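Local structure of acetylserotonin O-methyltransferase (Homo sapiens, 4A6D) at residues D236-P241 and H255-G260; D240-A245 and Y270-P275; L298-M303 and G309-P314. The protein catalyses the S-adenosylmethionine-dependent O-methylation of N-acetylserotonin to melatonin, the last step of melatonin synthesis, and works as a homodimer. All blocks are in the same frame, centred on the assembly; numbering follows the deposited sequence.

Interaction 1. Residues D236-P241 and H255-G260; sequences DFFKDP and HDWADG. With SAM (S-adenosylmethionine), chain D.
The direct contact between D236-P241 and H255-G260 is a T-shaped pair of F238 and W257, flanked by S-adenosylmethionine, which both segments also touch. At the start of the second segment, H255, inferred to be the proton donor/acceptor, has its ring edge turned to the methyl carbon CE of the cofactor. D256, a substrate-binding residue, comes near the same methyl, its OD2 lying 3.5 Å from SAM CE. W257 follows and swings its indole (chi1 -43°, CG anti to the carbonyl carbon) toward the phenyl ring of F238. CZ of F238 leads, 4.0 Å from NE1 of W257, over one face of the indole and offset to its rim, with the planes at 82°. CB of D256 sits over the rim of the opposite face, while the indole edge borders N7 of the adenine. The adenine itself is held by the first segment. The backbone N of F237 donates to SAM N1 at 2.9 Å, SAM N6 donates to D236 OD1 at 2.6 Å, and the F237 ring lies flat against the base, one face to one face. D236 OD1 also receives the backbone N-H of F238, from above the carboxylate plane, closing an Asx turn that fixes F238 just after the adenine-binding residues. Farther along, A258 is the N-cap of helix 259-272. Thus the loop after strand 230-234 meets the loop leading into helix 259-272, whose K261 and L265 also touch F238, while L142 and F143 of helix 142-146 pack on W257.

Interaction 2. Residues D240-A245 and Y270-P275; sequences DPLPEA and YHTCKP. With ZN (zinc ion), chain B.
L242 and T272 meet in van der Waals contact: the methyl CD1 of L242 lies 3.9 Å from the hydroxyl OG1 of T272, and carbon meets carbon where CB of L242 is 4.2 Å from CG2 of T272. With CG2 anti to the backbone N, the threonine turns this methyl to L242, while OG1 stays beside that N (chi1 -54°). The polar part is carried by water around the carbonyl oxygen of A245. One water donates to A245 O at 3.0 Å and accepts from the backbone N of K274. A second donates to A245 O and to T272 O, and a third links A245 O, by a weak bond, to NZ of K274. In the Rossmann-like fold of class I methyltransferases, the contact sets the loop before strand 247-251 against the C-terminal end of helix 259-272, the crossover helix that leads on to strand 278-283. Further out, T272 OG1 is hydrogen-bonded to R268 O one helical turn back, and K274 NZ forms a salt bridge with D246. Y248 of strand 247-251 touches both L242 and T272. Beyond them, H271 binds a zinc ion through NE2 at 2.1 Å; a water and E267 also bind the metal.

Interaction 3. Residues L298-M303 and G309-P314; sequences LYSLNM and GQERTP
S300 and E311 are joined by the direct hydrogen bond of this contact: the backbone N of E311 donates to S300 OG over 2.9 Å, nearly straight at 167°. The serine hydroxyl reaches it because OG stands anti to the backbone N (chi1 -165°), turned from the helix toward the loop. Water supplies a second bridge, donating to S300 O at 2.7 Å and to G309 O at 2.8 Å. The other direct contacts are van der Waals. CB of E311 meets CB of S300 at 3.7 Å, and CG of E311 lies against the helix backbone, 3.5 Å from N of S300. M303 rests its CB on G309 O, and its CG is 3.6 Å from OE2 of E311. That carboxylate oxygen has its main polar partner beyond the two segments, in ND1 of H255, which is consistent with the contact placing E311 as a second-shell partner of the inferred proton donor/acceptor. N302, a substrate-binding residue, lies on the same helix. Running on from helix 294-305, the loop leads through T313, the N-cap, into helix 314-324, whose Y317 and L320 touch R312, while L298, S300 and L301 pack against the second subunit.

Interaction 3 is the most buried; interactions 1 and 2 are partly buried, the second lying farthest from the chain's centre, with waters at A245. Interactions 1 and 2 use opposite ends of helix 259-272 and share D240 and P241; F237 and L242 pack between them. Paired rings make the first, the second has water bridges and no direct hydrogen bond across it, and the third combines a serine-to-backbone hydrogen bond, side-chain packing and a bridging water. Interactions 1 and 3 meet in the active site, where H255 ND1 and E311 OE2 lie 2.7 Å apart, and, farther from the cofactor, at the D259-R312 salt bridge. Interactions 2 and 3 do not touch, their nearest atoms being about 16 Å apart.

Interaction 1. Residues D236-P241 and H255-G260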
loop_
_atom_site.group_PDB
_atom_site.type_symbol
_atom_site.label_atom_id
_atom_site.label_comp_id
_atom_site.label_asym_id
_atom_site.label_seq_id
_atom_site.Cartn_x
_atom_site.Cartn_y
_atom_site.Cartn_z
ATOM N N ASP A 236 -8.220 -6.102 -34.761
ATOM C CA ASP A 236 -7.938 -4.806 -34.161
ATOM C C ASP A 236 -9.183 -3.908 -34.302
ATOM O O ASP A 236 -9.505 -3.493 -35.407
ATOM C CB ASP A 236 -6.690 -4.182 -34.830
ATOM C CG ASP A 236 -6.372 -2.759 -34.403
ATOM O OD1 ASP A 236 -7.010 -2.257 -33.418
ATOM O OD2 ASP A 236 -5.482 -2.149 -35.017
ATOM N N PHE A 237 -9.839 -3.564 -33.193
ATOM C CA PHE A 237 -11.047 -2.731 -33.291
ATOM C C PHE A 237 -10.879 -1.303 -33.849
ATOM O O PHE A 237 -11.864 -0.679 -34.267
ATOM C CB PHE A 237 -11.967 -2.830 -32.074
ATOM C CG PHE A 237 -11.377 -2.565 -30.709
ATOM C CD1 PHE A 237 -10.479 -1.514 -30.507
ATOM C CD2 PHE A 237 -11.786 -3.302 -29.606
ATOM C CE1 PHE A 237 -10.001 -1.216 -29.230
ATOM C CE2 PHE A 237 -11.270 -3.030 -28.336
ATOM C CZ PHE A 237 -10.368 -1.998 -28.161
ATOM N N PHE A 238 -9.621 -0.843 -33.961
ATOM C CA PHE A 238 -9.302 0.467 -34.538
ATOM C C PHE A 238 -9.245 0.470 -36.041
ATOM O O PHE A 238 -9.285 1.548 -36.622
ATOM C CB PHE A 238 -8.000 1.052 -33.955
ATOM C CG PHE A 238 -8.150 1.495 -32.523
ATOM C CD1 PHE A 238 -9.015 2.531 -32.186
ATOM C CD2 PHE A 238 -7.462 0.849 -31.506
ATOM C CE1 PHE A 238 -9.194 2.907 -30.853
ATOM C CE2 PHE A 238 -7.613 1.248 -30.175
ATOM C CZ PHE A 238 -8.506 2.253 -29.853
ATOM N N LYS A 239 -9.165 -0.705 -36.694
ATOM C CA LYS A 239 -9.063 -0.717 -38.150
ATOM C C LYS A 239 -9.736 -1.884 -38.876
ATOM O O LYS A 239 -10.066 -1.743 -40.058
ATOM C CB LYS A 239 -7.601 -0.546 -38.595
ATOM C CG LYS A 239 -6.589 -1.300 -37.732
ATOM C CD LYS A 239 -5.154 -0.928 -38.050
ATOM C CE LYS A 239 -4.608 0.199 -37.201
ATOM N NZ LYS A 239 -3.163 0.451 -37.500
ATOM N N ASP A 240 -9.939 -3.027 -38.193
ATOM C CA ASP A 240 -10.549 -4.206 -38.822
ATOM C C ASP A 240 -12.054 -4.110 -38.952
ATOM O O ASP A 240 -12.629 -3.299 -38.244
ATOM C CB ASP A 240 -10.183 -5.451 -38.020
ATOM C CG ASP A 240 -8.740 -5.868 -38.176
ATOM O OD1 ASP A 240 -8.063 -5.343 -39.087
ATOM O OD2 ASP A 240 -8.319 -6.787 -37.465
ATOM N N PRO A 241 -12.758 -4.883 -39.831
ATOM C CA PRO A 241 -14.237 -4.786 -39.823
ATOM C C PRO A 241 -14.751 -5.424 -38.525
ATOM O O PRO A 241 -14.177 -6.424 -38.049
ATOM C CB PRO A 241 -14.671 -5.550 -41.076
ATOM C CG PRO A 241 -13.542 -6.486 -41.361
ATOM C CD PRO A 241 -12.282 -5.917 -40.778
ATOM N N HIS A 255 -11.728 3.486 -20.693
ATOM C CA HIS A 255 -10.847 4.031 -19.654
ATOM C C HIS A 255 -9.335 3.876 -19.948
ATOM O O HIS A 255 -8.538 4.579 -19.328
ATOM C CB HIS A 255 -11.259 3.531 -18.248
ATOM C CG HIS A 255 -10.830 2.130 -17.935
ATOM N ND1 HIS A 255 -10.723 1.685 -16.626
ATOM C CD2 HIS A 255 -10.475 1.119 -18.761
ATOM C CE1 HIS A 255 -10.290 0.435 -16.706
ATOM N NE2 HIS A 255 -10.154 0.047 -17.969
ATOM N N ASP A 256 -8.946 2.988 -20.907
ATOM C CA ASP A 256 -7.526 2.756 -21.244
ATOM C C ASP A 256 -6.952 3.834 -22.136
ATOM O O ASP A 256 -5.729 3.908 -22.303
ATOM C CB ASP A 256 -7.343 1.413 -21.986
ATOM C CG ASP A 256 -7.734 0.138 -21.252
ATOM O OD1 ASP A 256 -7.500 0.062 -20.019
ATOM O OD2 ASP A 256 -8.162 -0.836 -21.937
ATOM N N TRP A 257 -7.830 4.624 -22.767
ATOM C CA TRP A 257 -7.436 5.583 -23.783
ATOM C C TRP A 257 -7.885 6.998 -23.541
ATOM O O TRP A 257 -8.880 7.232 -22.866
ATOM C CB TRP A 257 -7.994 5.130 -25.149
ATOM C CG TRP A 257 -7.874 3.661 -25.468
ATOM C CD1 TRP A 257 -8.889 2.748 -25.527
ATOM C CD2 TRP A 257 -6.671 2.950 -25.807
ATOM N NE1 TRP A 257 -8.398 1.516 -25.911
ATOM C CE2 TRP A 257 -7.033 1.606 -26.058
ATOM C CE3 TRP A 257 -5.324 3.331 -25.970
ATOM C CZ2 TRP A 257 -6.095 0.636 -26.448
ATOM C CZ3 TRP A 257 -4.391 2.375 -26.382
ATOM C CH2 TRP A 257 -4.778 1.046 -26.614
ATOM N N ALA A 258 -7.198 7.934 -24.184
ATOM C CA ALA A 258 -7.500 9.355 -24.186
ATOM C C ALA A 258 -8.732 9.627 -25.097
ATOM O O ALA A 258 -9.139 8.761 -25.888
ATOM C CB ALA A 258 -6.286 10.131 -24.675
ATOM N N ASP A 259 -9.348 10.815 -24.962
ATOM C CA ASP A 259 -10.537 11.201 -25.732
ATOM C C ASP A 259 -10.519 10.950 -27.221
ATOM O O ASP A 259 -11.492 10.407 -27.751
ATOM C CB ASP A 259 -10.971 12.635 -25.408
ATOM C CG ASP A 259 -11.581 12.787 -24.026
ATOM O OD1 ASP A 259 -11.442 11.851 -23.204
ATOM O OD2 ASP A 259 -12.187 13.844 -23.760
ATOM N N GLY A 260 -9.439 11.347 -27.892
ATOM C CA GLY A 260 -9.284 11.193 -29.348
ATOM C C GLY A 260 -9.329 9.757 -29.833
ATOM O O GLY A 260 -10.012 9.468 -30.798
HETATM N N SAM D . -13.609 -6.335 -21.431
HETATM C CA SAM D . -12.727 -7.109 -20.530
HETATM C C SAM D . -13.003 -7.005 -19.016
HETATM O O SAM D . -13.521 -5.989 -18.600
HETATM O OXT SAM D . -12.715 -7.922 -18.181
HETATM C CB SAM D . -11.310 -6.750 -20.900
HETATM C CG SAM D . -10.918 -5.317 -20.519
HETATM S SD SAM D . -9.149 -5.091 -20.923
HETATM C CE SAM D . -8.791 -3.654 -19.998
HETATM C "C5'" SAM D . -9.181 -4.253 -22.541
HETATM C "C4'" SAM D . -9.321 -5.374 -23.581
HETATM O "O4'" SAM D . -9.231 -4.722 -24.835
HETATM C "C3'" SAM D . -8.141 -6.419 -23.511
HETATM O "O3'" SAM D . -8.639 -7.767 -23.482
HETATM C "C2'" SAM D . -7.303 -6.060 -24.782
HETATM O "O2'" SAM D . -6.564 -7.108 -25.409
HETATM C "C1'" SAM D . -8.407 -5.529 -25.714
HETATM N N9 SAM D . -7.877 -4.676 -26.798
HETATM C C8 SAM D . -6.951 -3.645 -26.664
HETATM N N7 SAM D . -6.722 -3.101 -27.822
HETATM C C5 SAM D . -7.438 -3.781 -28.800
HETATM C C6 SAM D . -7.585 -3.691 -30.197
HETATM N N6 SAM D . -6.952 -2.691 -30.857
HETATM N N1 SAM D . -8.451 -4.547 -30.848
HETATM C C2 SAM D . -9.078 -5.538 -30.198
HETATM N N3 SAM D . -8.946 -5.654 -28.869
HETATM C C4 SAM D . -8.210 -4.793 -28.138
#

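Interaction 2. Residues D240-A245 and Y270-P275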
loop_
_atom_site.group_PDB
_atom_site.type_symbol
_atom_site.label_atom_id
_atom_site.label_comp_id
_atom_site.label_asym_id
_atom_site.label_seq_id
_atom_site.Cartn_x
_atom_site.Cartn_y
_atom_site.Cartn_z
ATOM N N ASP A 240 -9.939 -3.027 -38.193
ATOM C CA ASP A 240 -10.549 -4.206 -38.822
ATOM C C ASP A 240 -12.054 -4.110 -38.952
ATOM O O ASP A 240 -12.629 -3.299 -38.244
ATOM C CB ASP A 240 -10.183 -5.451 -38.020
ATOM C CG ASP A 240 -8.740 -5.868 -38.176
ATOM O OD1 ASP A 240 -8.063 -5.343 -39.087
ATOM O OD2 ASP A 240 -8.319 -6.787 -37.465
ATOM N N PRO A 241 -12.758 -4.883 -39.831
ATOM C CA PRO A 241 -14.237 -4.786 -39.823
ATOM C C PRO A 241 -14.751 -5.424 -38.525
ATOM O O PRO A 241 -14.177 -6.424 -38.049
ATOM C CB PRO A 241 -14.671 -5.550 -41.076
ATOM C CG PRO A 241 -13.542 -6.486 -41.361
ATOM C CD PRO A 241 -12.282 -5.917 -40.778
ATOM N N LEU A 242 -15.759 -4.788 -37.898
ATOM C CA LEU A 242 -16.303 -5.310 -36.639
ATOM C C LEU A 242 -17.330 -6.378 -36.963
ATOM O O LEU A 242 -17.974 -6.300 -38.023
ATOM C CB LEU A 242 -16.941 -4.215 -35.756
ATOM C CG LEU A 242 -16.146 -2.930 -35.447
ATOM C CD1 LEU A 242 -17.024 -1.933 -34.697
ATOM C CD2 LEU A 242 -14.903 -3.213 -34.686
ATOM N N PRO A 243 -17.479 -7.406 -36.090
ATOM C CA PRO A 243 -18.553 -8.417 -36.313
ATOM C C PRO A 243 -19.917 -7.713 -36.358
ATOM O O PRO A 243 -20.064 -6.697 -35.683
ATOM C CB PRO A 243 -18.452 -9.314 -35.064
ATOM C CG PRO A 243 -17.052 -9.063 -34.522
ATOM C CD PRO A 243 -16.792 -7.625 -34.802
ATOM N N GLU A 244 -20.891 -8.195 -37.168
ATOM C CA GLU A 244 -22.230 -7.571 -37.218
ATOM C C GLU A 244 -22.904 -7.853 -35.912
ATOM O O GLU A 244 -22.768 -8.963 -35.379
ATOM C CB GLU A 244 -23.090 -8.081 -38.379
ATOM C CG GLU A 244 -22.912 -7.257 -39.648
ATOM C CD GLU A 244 -22.557 -8.066 -40.887
ATOM O OE1 GLU A 244 -21.410 -8.570 -40.968
ATOM O OE2 GLU A 244 -23.430 -8.199 -41.777
ATOM N N ALA A 245 -23.539 -6.827 -35.338
ATOM C CA ALA A 245 -24.169 -6.925 -34.021
ATOM C C ALA A 245 -25.208 -5.829 -33.852
ATOM O O ALA A 245 -25.130 -4.783 -34.515
ATOM C CB ALA A 245 -23.116 -6.808 -32.917
ATOM N N TYR A 270 -20.306 3.408 -34.294
ATOM C CA TYR A 270 -21.498 4.112 -34.754
ATOM C C TYR A 270 -21.835 3.787 -36.235
ATOM O O TYR A 270 -22.955 3.374 -36.523
ATOM C CB TYR A 270 -21.379 5.624 -34.533
ATOM C CG TYR A 270 -22.639 6.352 -34.965
ATOM C CD1 TYR A 270 -23.731 6.451 -34.115
ATOM C CD2 TYR A 270 -22.730 6.942 -36.225
ATOM C CE1 TYR A 270 -24.902 7.072 -34.523
ATOM C CE2 TYR A 270 -23.897 7.584 -36.640
ATOM C CZ TYR A 270 -24.981 7.642 -35.789
ATOM O OH TYR A 270 -26.093 8.347 -36.159
ATOM N N HIS A 271 -20.858 3.971 -37.140
ATOM C CA HIS A 271 -20.989 3.712 -38.563
ATOM C C HIS A 271 -21.193 2.245 -38.906
ATOM O O HIS A 271 -21.722 1.960 -39.964
ATOM C CB HIS A 271 -19.860 4.377 -39.359
ATOM C CG HIS A 271 -19.941 5.871 -39.304
ATOM N ND1 HIS A 271 -20.961 6.570 -39.958
ATOM C CD2 HIS A 271 -19.182 6.756 -38.619
ATOM C CE1 HIS A 271 -20.753 7.849 -39.687
ATOM N NE2 HIS A 271 -19.697 8.014 -38.884
ATOM N N THR A 272 -20.884 1.333 -37.970
ATOM C CA THR A 272 -21.140 -0.098 -38.106
ATOM C C THR A 272 -22.599 -0.415 -37.628
ATOM O O THR A 272 -23.200 -1.352 -38.141
ATOM C CB THR A 272 -20.053 -0.914 -37.387
ATOM O OG1 THR A 272 -18.769 -0.495 -37.869
ATOM C CG2 THR A 272 -20.184 -2.405 -37.630
ATOM N N CYS A 273 -23.144 0.358 -36.661
ATOM C CA CYS A 273 -24.493 0.159 -36.136
ATOM C C CYS A 273 -25.569 0.469 -37.174
ATOM O O CYS A 273 -25.362 1.243 -38.105
ATOM C CB CYS A 273 -24.739 0.951 -34.842
ATOM S SG CYS A 273 -24.005 0.215 -33.352
ATOM N N LYS A 274 -26.749 -0.087 -36.941
ATOM C CA LYS A 274 -27.918 0.127 -37.762
ATOM C C LYS A 274 -28.954 0.795 -36.856
ATOM O O LYS A 274 -28.743 0.785 -35.647
ATOM C CB LYS A 274 -28.411 -1.215 -38.372
ATOM C CG LYS A 274 -28.930 -2.189 -37.321
ATOM C CD LYS A 274 -29.744 -3.364 -37.878
ATOM C CE LYS A 274 -29.606 -4.576 -36.982
ATOM N NZ LYS A 274 -28.609 -4.402 -35.854
ATOM N N PRO A 275 -30.051 1.390 -37.400
ATOM C CA PRO A 275 -31.077 2.005 -36.539
ATOM C C PRO A 275 -31.551 1.047 -35.460
ATOM O O PRO A 275 -31.768 -0.135 -35.752
ATOM C CB PRO A 275 -32.215 2.301 -37.525
ATOM C CG PRO A 275 -31.554 2.497 -38.779
ATOM C CD PRO A 275 -30.413 1.527 -38.820
HETATM ZN ZN ZN B . -19.262 9.847 -37.896
HETATM O O HOH W 1 -26.564 -2.149 -34.910
HETATM O O HOH W 2 -26.625 -6.041 -37.163
HETATM O O HOH W 3 -24.493 -4.117 -37.092
HETATM O O HOH W 4 -20.020 10.838 -39.717
#

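Interaction 3. Residues L298-M303 and G309-P314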
loop_
_atom_site.group_PDB
_atom_site.type_symbol
_atom_site.label_atom_id
_atom_site.label_comp_id
_atom_site.label_asym_id
_atom_site.label_seq_id
_atom_site.Cartn_x
_atom_site.Cartn_y
_atom_site.Cartn_z
ATOM N N LEU A 298 -9.026 6.528 -7.272
ATOM C CA LEU A 298 -7.769 5.770 -7.220
ATOM C C LEU A 298 -7.544 5.070 -8.553
ATOM O O LEU A 298 -6.447 5.143 -9.104
ATOM C CB LEU A 298 -7.699 4.784 -6.024
ATOM C CG LEU A 298 -7.649 5.374 -4.597
ATOM C CD1 LEU A 298 -7.889 4.310 -3.583
ATOM C CD2 LEU A 298 -6.313 6.046 -4.298
ATOM N N TYR A 299 -8.611 4.487 -9.099
ATOM C CA TYR A 299 -8.658 3.852 -10.419
ATOM C C TYR A 299 -8.320 4.832 -11.535
ATOM O O TYR A 299 -7.654 4.429 -12.492
ATOM C CB TYR A 299 -10.043 3.241 -10.683
ATOM C CG TYR A 299 -10.289 1.882 -10.054
ATOM C CD1 TYR A 299 -9.572 1.467 -8.921
ATOM C CD2 TYR A 299 -11.255 1.019 -10.569
ATOM C CE1 TYR A 299 -9.794 0.218 -8.342
ATOM C CE2 TYR A 299 -11.504 -0.223 -9.980
ATOM C CZ TYR A 299 -10.780 -0.612 -8.859
ATOM O OH TYR A 299 -11.036 -1.826 -8.275
ATOM N N SER A 300 -8.752 6.115 -11.425
ATOM C CA SER A 300 -8.408 7.095 -12.473
ATOM C C SER A 300 -6.908 7.400 -12.427
ATOM O O SER A 300 -6.270 7.526 -13.470
ATOM C CB SER A 300 -9.243 8.368 -12.357
ATOM O OG SER A 300 -9.141 9.141 -13.543
ATOM N N LEU A 301 -6.348 7.463 -11.206
ATOM C CA LEU A 301 -4.928 7.680 -10.974
ATOM C C LEU A 301 -4.128 6.456 -11.422
ATOM O O LEU A 301 -3.083 6.623 -12.052
ATOM C CB LEU A 301 -4.664 8.072 -9.526
ATOM C CG LEU A 301 -3.243 8.567 -9.186
ATOM C CD1 LEU A 301 -2.761 9.690 -10.123
ATOM C CD2 LEU A 301 -3.168 8.988 -7.757
ATOM N N ASN A 302 -4.677 5.241 -11.214
ATOM C CA ASN A 302 -4.081 4.011 -11.721
ATOM C C ASN A 302 -4.033 4.001 -13.281
ATOM O O ASN A 302 -3.160 3.357 -13.858
ATOM C CB ASN A 302 -4.838 2.781 -11.223
ATOM C CG ASN A 302 -4.181 1.501 -11.706
ATOM O OD1 ASN A 302 -2.993 1.247 -11.468
ATOM N ND2 ASN A 302 -4.875 0.745 -12.528
ATOM N N MET A 303 -4.976 4.692 -13.960
ATOM C CA MET A 303 -4.988 4.783 -15.427
ATOM C C MET A 303 -3.883 5.742 -15.879
ATOM O O MET A 303 -3.296 5.531 -16.933
ATOM C CB MET A 303 -6.368 5.210 -15.979
ATOM C CG MET A 303 -7.482 4.182 -15.774
ATOM S SD MET A 303 -7.298 2.605 -16.668
ATOM C CE MET A 303 -6.623 1.586 -15.388
ATOM N N GLY A 309 -5.390 6.482 -20.426
ATOM C CA GLY A 309 -6.688 7.040 -20.075
ATOM C C GLY A 309 -6.892 7.601 -18.688
ATOM O O GLY A 309 -5.975 8.106 -18.049
ATOM N N GLN A 310 -8.135 7.527 -18.239
ATOM C CA GLN A 310 -8.645 8.100 -16.996
ATOM C C GLN A 310 -10.016 7.512 -16.789
ATOM O O GLN A 310 -10.593 6.934 -17.725
ATOM C CB GLN A 310 -8.811 9.643 -17.181
ATOM C CG GLN A 310 -9.640 10.018 -18.427
ATOM C CD GLN A 310 -9.835 11.487 -18.754
ATOM O OE1 GLN A 310 -9.657 11.914 -19.920
ATOM N NE2 GLN A 310 -10.373 12.250 -17.807
ATOM N N GLU A 311 -10.562 7.693 -15.589
ATOM C CA GLU A 311 -11.957 7.350 -15.340
ATOM C C GLU A 311 -12.757 8.614 -15.709
ATOM O O GLU A 311 -12.182 9.704 -15.790
ATOM C CB GLU A 311 -12.197 6.855 -13.898
ATOM C CG GLU A 311 -11.478 5.539 -13.576
ATOM C CD GLU A 311 -11.738 4.327 -14.454
ATOM O OE1 GLU A 311 -12.863 4.189 -14.991
ATOM O OE2 GLU A 311 -10.803 3.511 -14.613
ATOM N N ARG A 312 -14.034 8.470 -16.055
ATOM C CA ARG A 312 -14.804 9.647 -16.490
ATOM C C ARG A 312 -16.139 9.748 -15.805
ATOM O O ARG A 312 -16.635 8.754 -15.283
ATOM C CB ARG A 312 -14.968 9.669 -18.043
ATOM C CG ARG A 312 -13.636 9.714 -18.829
ATOM C CD ARG A 312 -13.847 9.374 -20.296
ATOM N NE ARG A 312 -12.723 9.737 -21.160
ATOM C CZ ARG A 312 -11.778 8.896 -21.582
ATOM N NH1 ARG A 312 -11.768 7.633 -21.170
ATOM N NH2 ARG A 312 -10.838 9.311 -22.412
ATOM N N THR A 313 -16.727 10.958 -15.825
ATOM C CA THR A 313 -18.067 11.272 -15.309
ATOM C C THR A 313 -19.127 10.908 -16.346
ATOM O O THR A 313 -18.828 10.892 -17.560
ATOM C CB THR A 313 -18.205 12.783 -14.956
ATOM O OG1 THR A 313 -18.193 13.569 -16.148
ATOM C CG2 THR A 313 -17.149 13.277 -13.916
ATOM N N PRO A 314 -20.405 10.702 -15.906
ATOM C CA PRO A 314 -21.482 10.419 -16.869
ATOM C C PRO A 314 -21.576 11.430 -18.030
ATOM O O PRO A 314 -21.753 11.044 -19.202
ATOM C CB PRO A 314 -22.725 10.455 -15.987
ATOM C CG PRO A 314 -22.251 9.999 -14.681
ATOM C CD PRO A 314 -20.933 10.684 -14.521
HETATM O O HOH W 5 -5.893 9.334 -15.494
HETATM O O HOH W 6 -10.039 11.493 -13.799
#